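Local coordinates for histidine kinase (Pseudomonas aeruginosa, PDB 7C1I), which relays phosphoryl groups, as a histidine-containing phosphotransfer protein (HptB), between sensor kinase receiver domains and downstream response regulators in a two-component system, at the interface of chains A and B. Numbering follows the deposited sequence. Chains: chain A/B, Histidine kinase.

Contact 1: the interface of chains A and B. Residues chain A 44-45, 47; chain B 105-106, 109.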
# COMPACT_ATOMS: atom_id res chain seq x y z
N LEU A 44 -8.16 12.14 8.12
CA LEU A 44 -6.67 12.24 8.05
C LEU A 44 -6.29 13.34 7.07
O LEU A 44 -5.42 14.17 7.43
CB LEU A 44 -6.17 10.88 7.55
CG LEU A 44 -4.65 10.90 7.50
CD1 LEU A 44 -4.03 11.01 8.89
CD2 LEU A 44 -4.15 9.66 6.77
N GLN A 45 -6.98 13.46 5.93
CA GLN A 45 -6.56 14.45 4.90
C GLN A 45 -6.93 15.87 5.37
O GLN A 45 -6.30 16.84 4.90
CB GLN A 45 -7.20 14.13 3.55
CG GLN A 45 -6.61 12.89 2.89
CD GLN A 45 -5.11 12.84 2.74
OE1 GLN A 45 -4.38 12.15 3.46
NE2 GLN A 45 -4.65 13.62 1.79
N GLY A 47 -6.66 16.77 8.59
CA GLY A 47 -6.02 16.83 9.91
C GLY A 47 -7.06 17.09 10.99
O GLY A 47 -6.79 17.86 11.94
N ARG B 105 2.83 15.31 6.31
CA ARG B 105 1.57 15.95 5.87
C ARG B 105 0.71 16.14 7.12
O ARG B 105 0.21 17.26 7.31
CB ARG B 105 0.85 15.17 4.76
CG ARG B 105 -0.25 16.03 4.15
CD ARG B 105 -1.03 15.13 3.21
NE ARG B 105 -2.01 15.88 2.43
CZ ARG B 105 -3.16 16.40 2.83
NH1 ARG B 105 -3.54 16.25 4.09
NH2 ARG B 105 -3.92 17.07 1.98
N ILE B 106 0.40 15.08 7.87
CA ILE B 106 -0.60 15.33 8.95
C ILE B 106 0.03 16.27 9.99
O ILE B 106 -0.72 17.06 10.60
CB ILE B 106 -1.14 14.00 9.51
CG1 ILE B 106 -2.24 14.27 10.54
CG2 ILE B 106 -0.08 13.18 10.23
CD1 ILE B 106 -3.42 15.11 10.13
N LYS B 109 -0.42 19.67 8.72
CA LYS B 109 -1.83 20.14 8.74
C LYS B 109 -2.17 20.52 10.18
O LYS B 109 -2.79 21.58 10.43
CB LYS B 109 -2.81 19.03 8.36
CG LYS B 109 -2.74 18.74 6.87
CD LYS B 109 -3.39 19.81 6.02
CE LYS B 109 -3.28 19.62 4.52
NZ LYS B 109 -4.03 20.70 3.83
O HOH W 1 -2.79 14.70 6.36
O HOH W 2 -6.34 18.62 2.80

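Contact 2: the interface of chains A and B. Residues chain A 47, 85, 87-88; chain B 106-107, 110, 113.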
# COMPACT_ATOMS: atom_id res chain seq x y z
N GLY A 47 -6.66 16.77 8.59
CA GLY A 47 -6.02 16.83 9.91
C GLY A 47 -7.06 17.09 10.99
O GLY A 47 -6.79 17.86 11.94
N GLY A 85 -4.09 14.03 20.62
CA GLY A 85 -3.60 14.93 19.55
C GLY A 85 -2.28 14.40 19.04
O GLY A 85 -1.54 15.16 18.37
N LEU A 87 -0.89 12.57 16.18
CA LEU A 87 -1.39 12.14 14.84
C LEU A 87 -0.27 11.53 13.99
O LEU A 87 -0.65 10.99 12.93
CB LEU A 87 -2.01 13.32 14.10
CG LEU A 87 -3.20 13.96 14.82
CD1 LEU A 87 -3.86 15.05 13.98
CD2 LEU A 87 -4.16 12.88 15.30
N GLN A 88 0.96 11.38 14.50
CA GLN A 88 2.11 10.85 13.72
C GLN A 88 1.91 9.37 13.37
O GLN A 88 2.57 8.81 12.47
CB GLN A 88 3.43 11.00 14.47
CG GLN A 88 3.38 10.51 15.91
CD GLN A 88 2.88 11.49 16.94
OE1 GLN A 88 2.36 12.57 16.65
NE2 GLN A 88 3.04 11.08 18.18
N ILE B 106 0.40 15.08 7.87
CA ILE B 106 -0.60 15.33 8.95
C ILE B 106 0.03 16.27 9.99
O ILE B 106 -0.72 17.06 10.60
CB ILE B 106 -1.14 14.00 9.51
CG1 ILE B 106 -2.24 14.27 10.54
CG2 ILE B 106 -0.08 13.18 10.23
CD1 ILE B 106 -3.42 15.11 10.13
N LEU B 107 1.33 16.17 10.28
CA LEU B 107 1.99 17.03 11.30
C LEU B 107 1.88 18.47 10.78
O LEU B 107 1.70 19.40 11.60
CB LEU B 107 3.43 16.59 11.55
CG LEU B 107 3.57 15.25 12.27
CD1 LEU B 107 5.05 14.92 12.38
CD2 LEU B 107 3.01 15.40 13.68
N GLN B 110 -1.67 19.73 11.13
CA GLN B 110 -1.91 20.05 12.56
C GLN B 110 -1.29 21.43 12.85
O GLN B 110 -1.91 22.27 13.53
CB GLN B 110 -1.37 18.90 13.42
CG GLN B 110 -1.58 19.02 14.93
CD GLN B 110 -1.07 17.75 15.57
OE1 GLN B 110 0.08 17.37 15.38
NE2 GLN B 110 -1.93 17.14 16.37
N GLN B 113 -3.06 24.67 11.49
CA GLN B 113 -4.32 25.02 12.20
C GLN B 113 -3.94 26.08 13.25
O GLN B 113 -4.93 26.64 13.76
CB GLN B 113 -5.01 23.74 12.68
CG GLN B 113 -5.62 22.98 11.51
CD GLN B 113 -5.99 21.62 12.03
OE1 GLN B 113 -5.78 21.33 13.21
NE2 GLN B 113 -6.01 20.60 11.19
O HOH W 3 0.65 14.94 16.28

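Contact 1: the interface of chains A and B
B:Arg105 meets A:Gln45 by its guanidinium, and the pair illustrates how an arginine can cap the carboxyl end of a helix that belongs to another molecule. Its NH1 donates a nearly straight hydrogen bond, 2.9 Å long and 162° at the hydrogen, to the main-chain O of A:Gln45, the last residue of helix 22-45. The acceptor lies at the edge of the guanidinium, close to its plane, while the donor is tilted from the carbonyl plane. Two waters also lie in the guanidinium plane: water 2 beside the O of A:Gln45, water 1 off the other side of NH1. Water 1 joins NH1 of B:Arg105, 2.8 Å away, to the main-chain O of A:Leu44; water 2 joins NH2 to the O of A:Gln45, which thus receives both the direct bond and the water. The side-chain amide of A:Gln45 covers one face instead: its NE2 sits 3.3 Å above CZ of B:Arg105, the two planes 33° apart, a layered contact without a hydrogen bond. A bend at chi2 (-52°) folds the amide of A:Gln45 over that face, whereas B:Arg105 reaches across with its chain extended from CG to NE. CG1 of B:Ile106 approaches CD1 of A:Leu44 loosely, at 4.1 Å, the side chains crossing at about a right angle. The positive guanidinium probably suits the negative end of the helix dipole. The site joins two copies in the crystal, perhaps without a counterpart in solution.

Contact 2: the interface of chains A and B
With CG anti to the backbone N (chi1 -178°) and chi2 also extended, B:Gln110 projects from helix 90-112 toward the loop after helix 69-83 of chain A, and its amide meets A:Gly85. B:Gln113, just beyond the helix, holds CG beside its backbone N and then runs extended, which carries its amide to A:Gly47. The principle at work is that glutamine amides can bind main-chain carbonyls of loops, whatever side chains the loops carry. NE2 of B:Gln110 donates to O of A:Gly85 at 2.8 Å, with the acceptor near the amide plane and the donor tilted from the carbonyl plane. The second bond, from NE2 of B:Gln113 to O of A:Gly47, is 2.9 Å long but more bent, 144° at the hydrogen, and its donor stands well above the carbonyl plane. Beside the B:Gln110 amide the contact turns apolar. CG1 of B:Ile106 rests 3.7 Å from CB of A:Leu87, where the side chains cross at about a right angle, and its CG2 branch faces the main-chain O of A:Leu87. CD1 of A:Leu87 also packs 3.7 Å from NE2 of B:Gln110. The other end of that amide is fixed through water 3, which links its OE1 to the loop, meeting OE1 of A:Gln88 and O of A:Gly85 as well. Into this same water the backbone N of A:Leu87 points almost straight, 2.8 Å away and 177° at the hydrogen.

Contact 1 and contact 2 are adjoining parts of one interface: the centres of their C-alpha atoms lie about 5 Å apart, and both include A:Gly47 and B:Ile106. Chain B presents successive turns of helix 90-112 and the residues just past it, while chain A offers the end of helix 22-45 and two loops, at A:Gly47 and at A:Gly85 to A:Gln88. Different surfaces of the same protein therefore meet, and no exact twofold axis relates the two copies across it. Such a head-to-side arrangement may reflect crystal assembly; the structure alone does not show whether it forms in solution.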